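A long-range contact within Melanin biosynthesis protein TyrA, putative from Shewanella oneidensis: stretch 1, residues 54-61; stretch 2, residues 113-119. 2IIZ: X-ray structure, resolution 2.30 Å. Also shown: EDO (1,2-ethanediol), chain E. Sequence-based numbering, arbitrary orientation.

Stretch 1 54-61: QYSDSAFN
Stretch 2 113-119: DILHLVA

Residues 113-119 form one uninterrupted helical segment, with phi between -54° and -70° and psi between -34° and -55°. The backbone hydrogen bonds within it link N of Leu117 to O of Asp113 (3.1 Å), N of Val118 to O of Ile114 (2.9 Å) and N of Ala119 to O of Leu115 (2.9 Å). The other stretch leaves a helix at Tyr55 (phi/psi -113°/48°) and turns back compactly. The carbonyl O of Tyr55 accepts from N of Ser58 (3.3 Å) and N of Phe60 (3.1 Å), while O of Ser56 accepts from N of Ala59 (3.0 Å). Ala59 has positive phi (45°/46°), Phe60 then returns to -69°/144°, and Asn61 is fully extended at -168°/166°. This turn lets Tyr55 and Phe60 both direct their CA-to-CB bonds toward the helix.

The register is set by two CA pairs, Tyr55 to Ile114 and Phe60 to Leu115, each 8.5 Å apart. At that spacing side chains, not backbones, make the contact, and no hydrogen bond crosses between the stretches.

The best-defined interaction is a CH-pi contact. CG2 of Ile114 (chi1 m, chi2 t) lies 3.9 Å from the centroid of the Tyr55 ring and only 12° off its normal, so the methyl sits almost squarely over one face. Tyr55 adopts chi1 m with chi2 -59°.

Apolar packing accounts for most of the rest. CD1 of Ile114 approaches CD1 of Tyr55 at 3.8 Å, so both ends of this branched side chain meet the tyrosine. Phe60, with chi1 t and chi2 -80°, places CE2 3.9 Å from CG2 of Val118 and 4.1 Å from CD2 of Leu115; its CD2 is 4.3 Å from CG2 of Ile114. Leu115 (m, t) leaves its backbone sideways, but its end comes nearer. Val118, with chi1 t, follows Ile114 by one helical turn, and its CG2 also lies 4.4 Å from CE2 of Tyr55, so this one methyl touches both aromatic rings.

Two polar atoms meet methyl groups. OG of Ser58 (chi1 p) is 3.7 Å from CD1 of Ile114, and OH of Tyr55 is 3.9 Å from CD2 of Leu117, whose chi2 of 147° falls between wells. These are van der Waals approaches.

The contact buries 303 Å², both sides summed, with Ile114, Tyr55 and Phe60 the largest contributors. Away from it, N of Asp113 makes a weak 3.1 Å hydrogen bond to O1 of the ethanediol, probably a crystallisation component.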

ATOM      1  N   GLN A  54      18.598 -14.584   0.733  1.00 29.46           N
ATOM      2  CA  GLN A  54      19.013 -13.369   1.442  1.00 30.04           C
ATOM      3  C   GLN A  54      17.959 -12.956   2.480  1.00 30.46           C
ATOM      4  O   GLN A  54      18.300 -12.580   3.609  1.00 30.09           O
ATOM      5  CB  GLN A  54      19.249 -12.213   0.466  1.00 28.90           C
ATOM      6  CG  GLN A  54      19.833 -10.963   1.140  1.00 30.08           C
ATOM      7  CD  GLN A  54      20.183  -9.862   0.148  1.00 36.82           C
ATOM      8  OE1 GLN A  54      20.201 -10.080  -1.059  1.00 43.91           O
ATOM      9  NE2 GLN A  54      20.461  -8.669   0.660  1.00 38.30           N
ATOM     10  N   TYR A  55      16.690 -13.038   2.076  1.00 30.17           N
ATOM     11  CA  TYR A  55      15.570 -12.626   2.919  1.00 33.05           C
ATOM     12  C   TYR A  55      14.737 -13.838   3.315  1.00 33.98           C
ATOM     13  O   TYR A  55      13.521 -13.830   3.199  1.00 36.96           O
ATOM     14  CB  TYR A  55      14.711 -11.576   2.195  1.00 31.43           C
ATOM     15  CG  TYR A  55      15.452 -10.271   1.893  1.00 33.26           C
ATOM     16  CD1 TYR A  55      16.014  -9.508   2.915  1.00 36.33           C
ATOM     17  CD2 TYR A  55      15.587  -9.801   0.592  1.00 33.95           C
ATOM     18  CE1 TYR A  55      16.698  -8.305   2.644  1.00 34.79           C
ATOM     19  CE2 TYR A  55      16.266  -8.602   0.318  1.00 32.17           C
ATOM     20  CZ  TYR A  55      16.819  -7.861   1.340  1.00 36.01           C
ATOM     21  OH  TYR A  55      17.493  -6.672   1.042  1.00 34.80           O
ATOM     22  N   SER A  56      15.404 -14.888   3.782  1.00 35.02           N
ATOM     23  CA  SER A  56      14.711 -16.100   4.247  1.00 35.79           C
ATOM     24  C   SER A  56      13.951 -15.778   5.518  1.00 35.96           C
ATOM     25  O   SER A  56      12.861 -16.294   5.768  1.00 37.70           O
ATOM     26  CB  SER A  56      15.696 -17.232   4.518  1.00 34.06           C
ATOM     27  OG  SER A  56      16.589 -16.896   5.566  1.00 32.83           O
ATOM     28  N   ASP A  57      14.540 -14.903   6.307  1.00 36.04           N
ATOM     29  CA  ASP A  57      13.954 -14.451   7.546  1.00 39.14           C
ATOM     30  C   ASP A  57      12.504 -13.982   7.362  1.00 37.24           C
ATOM     31  O   ASP A  57      11.688 -14.123   8.272  1.00 36.29           O
ATOM     32  CB  ASP A  57      14.824 -13.325   8.137  1.00 41.58           C
ATOM     33  CG  ASP A  57      14.647 -13.169   9.634  1.00 50.49           C
ATOM     34  OD1 ASP A  57      13.760 -13.852  10.198  1.00 57.39           O
ATOM     35  OD2 ASP A  57      15.399 -12.364  10.248  1.00 59.49           O
ATOM     36  N   SER A  58      12.186 -13.431   6.189  1.00 36.55           N
ATOM     37  CA  SER A  58      10.841 -12.901   5.920  1.00 34.18           C
ATOM     38  C   SER A  58      10.214 -13.578   4.712  1.00 33.54           C
ATOM     39  O   SER A  58       9.415 -12.974   4.006  1.00 35.57           O
ATOM     40  CB  SER A  58      10.920 -11.393   5.695  1.00 33.41           C
ATOM     41  OG  SER A  58      11.551 -11.083   4.463  1.00 34.76           O
ATOM     42  N   ALA A  59      10.591 -14.835   4.491  1.00 32.22           N
ATOM     43  CA  ALA A  59      10.009 -15.699   3.451  1.00 31.81           C
ATOM     44  C   ALA A  59       9.835 -15.034   2.088  1.00 32.04           C
ATOM     45  O   ALA A  59       8.776 -15.151   1.449  1.00 31.92           O
ATOM     46  CB  ALA A  59       8.708 -16.277   3.938  1.00 30.79           C
ATOM     47  N   PHE A  60      10.876 -14.334   1.640  1.00 33.05           N
ATOM     48  CA  PHE A  60      10.790 -13.607   0.383  1.00 33.21           C
ATOM     49  C   PHE A  60      10.715 -14.589  -0.751  1.00 33.06           C
ATOM     50  O   PHE A  60      11.358 -15.648  -0.714  1.00 34.54           O
ATOM     51  CB  PHE A  60      11.989 -12.688   0.166  1.00 31.79           C
ATOM     52  CG  PHE A  60      11.982 -12.013  -1.169  1.00 30.45           C
ATOM     53  CD1 PHE A  60      12.412 -12.689  -2.313  1.00 38.90           C
ATOM     54  CD2 PHE A  60      11.543 -10.701  -1.295  1.00 36.03           C
ATOM     55  CE1 PHE A  60      12.403 -12.072  -3.570  1.00 35.86           C
ATOM     56  CE2 PHE A  60      11.530 -10.072  -2.538  1.00 33.11           C
ATOM     57  CZ  PHE A  60      11.962 -10.763  -3.683  1.00 40.56           C
ATOM     58  N   ASN A  61       9.935 -14.239  -1.770  1.00 32.42           N
ATOM     59  CA  ASN A  61       9.946 -15.004  -3.012  1.00 31.74           C
ATOM     60  C   ASN A  61       9.218 -14.243  -4.095  1.00 31.06           C
ATOM     61  O   ASN A  61       8.514 -13.276  -3.800  1.00 28.10           O
ATOM     62  CB  ASN A  61       9.294 -16.355  -2.826  1.00 30.20           C
ATOM     63  CG  ASN A  61       7.840 -16.233  -2.544  1.00 34.46           C
ATOM     64  OD1 ASN A  61       7.020 -16.055  -3.464  1.00 34.20           O
ATOM     65  ND2 ASN A  61       7.488 -16.319  -1.262  1.00 34.78           N
ATOM     66  N   ASP A 113       8.475  -3.472   3.753  1.00 33.20           N
ATOM     67  CA  ASP A 113       9.568  -2.557   3.515  1.00 32.85           C
ATOM     68  C   ASP A 113      10.570  -3.182   2.543  1.00 32.36           C
ATOM     69  O   ASP A 113      11.139  -2.504   1.683  1.00 33.89           O
ATOM     70  CB  ASP A 113      10.203  -2.041   4.839  1.00 32.71           C
ATOM     71  CG  ASP A 113      10.694  -3.153   5.804  1.00 34.12           C
ATOM     72  OD1 ASP A 113      10.573  -4.384   5.532  1.00 23.78           O
ATOM     73  OD2 ASP A 113      11.230  -2.750   6.886  1.00 22.05           O
ATOM     74  N   ILE A 114      10.766  -4.484   2.676  1.00 31.05           N
ATOM     75  CA  ILE A 114      11.688  -5.192   1.826  1.00 33.00           C
ATOM     76  C   ILE A 114      11.194  -5.274   0.391  1.00 33.05           C
ATOM     77  O   ILE A 114      11.990  -5.238  -0.534  1.00 34.26           O
ATOM     78  CB  ILE A 114      11.950  -6.591   2.394  1.00 34.50           C
ATOM     79  CG1 ILE A 114      12.889  -6.464   3.589  1.00 36.62           C
ATOM     80  CG2 ILE A 114      12.531  -7.510   1.349  1.00 36.81           C
ATOM     81  CD1 ILE A 114      13.014  -7.735   4.371  1.00 45.85           C
ATOM     82  N   LEU A 115       9.884  -5.387   0.200  1.00 33.57           N
ATOM     83  CA  LEU A 115       9.308  -5.379  -1.164  1.00 33.68           C
ATOM     84  C   LEU A 115       9.417  -3.994  -1.816  1.00 33.84           C
ATOM     85  O   LEU A 115       9.648  -3.866  -3.023  1.00 32.47           O
ATOM     86  CB  LEU A 115       7.847  -5.791  -1.120  1.00 31.59           C
ATOM     87  CG  LEU A 115       7.539  -7.224  -0.700  1.00 35.21           C
ATOM     88  CD1 LEU A 115       6.041  -7.394  -0.423  1.00 34.59           C
ATOM     89  CD2 LEU A 115       7.973  -8.213  -1.761  1.00 38.13           C
ATOM     90  N   HIS A 116       9.247  -2.951  -1.011  1.00 33.56           N
ATOM     91  CA  HIS A 116       9.393  -1.605  -1.524  1.00 33.52           C
ATOM     92  C   HIS A 116      10.805  -1.475  -2.051  1.00 34.41           C
ATOM     93  O   HIS A 116      11.008  -1.015  -3.160  1.00 35.22           O
ATOM     94  CB  HIS A 116       9.128  -0.580  -0.443  1.00 31.44           C
ATOM     95  CG  HIS A 116       9.040   0.821  -0.955  1.00 32.65           C
ATOM     96  ND1 HIS A 116       7.861   1.377  -1.400  1.00 23.84           N
ATOM     97  CD2 HIS A 116       9.989   1.779  -1.090  1.00 26.11           C
ATOM     98  CE1 HIS A 116       8.088   2.619  -1.788  1.00 38.07           C
ATOM     99  NE2 HIS A 116       9.370   2.886  -1.609  1.00 25.89           N
ATOM    100  N   LEU A 117      11.777  -1.897  -1.244  1.00 36.03           N
ATOM    101  CA  LEU A 117      13.189  -1.814  -1.615  1.00 33.92           C
ATOM    102  C   LEU A 117      13.465  -2.617  -2.891  1.00 33.92           C
ATOM    103  O   LEU A 117      14.075  -2.121  -3.847  1.00 33.49           O
ATOM    104  CB  LEU A 117      14.038  -2.320  -0.451  1.00 34.14           C
ATOM    105  CG  LEU A 117      15.570  -2.353  -0.566  1.00 38.97           C
ATOM    106  CD1 LEU A 117      16.208  -2.090   0.786  1.00 43.06           C
ATOM    107  CD2 LEU A 117      16.091  -3.673  -1.101  1.00 41.89           C
ATOM    108  N   VAL A 118      13.011  -3.868  -2.908  1.00 32.88           N
ATOM    109  CA  VAL A 118      13.273  -4.741  -4.040  1.00 30.88           C
ATOM    110  C   VAL A 118      12.669  -4.218  -5.329  1.00 32.38           C
ATOM    111  O   VAL A 118      13.346  -4.214  -6.352  1.00 33.69           O
ATOM    112  CB  VAL A 118      12.800  -6.169  -3.751  1.00 31.56           C
ATOM    113  CG1 VAL A 118      12.725  -6.994  -5.013  1.00 28.62           C
ATOM    114  CG2 VAL A 118      13.743  -6.813  -2.745  1.00 29.69           C
ATOM    115  N   ALA A 119      11.404  -3.787  -5.273  1.00 33.27           N
ATOM    116  CA  ALA A 119      10.717  -3.145  -6.401  1.00 32.51           C
ATOM    117  C   ALA A 119      11.503  -1.952  -6.954  1.00 31.70           C
ATOM    118  O   ALA A 119      11.799  -1.882  -8.140  1.00 29.23           O
ATOM    119  CB  ALA A 119       9.302  -2.668  -5.969  1.00 31.37           C
TER
HETATM  120  C1  EDO E 402       7.401  -4.241   7.506  1.00 45.75           C
HETATM  121  O1  EDO E 402       7.452  -3.064   6.677  1.00 49.18           O
HETATM  122  C2  EDO E 402       5.983  -4.824   7.442  1.00 51.59           C
HETATM  123  O2  EDO E 402       5.907  -6.191   7.893  1.00 51.78           O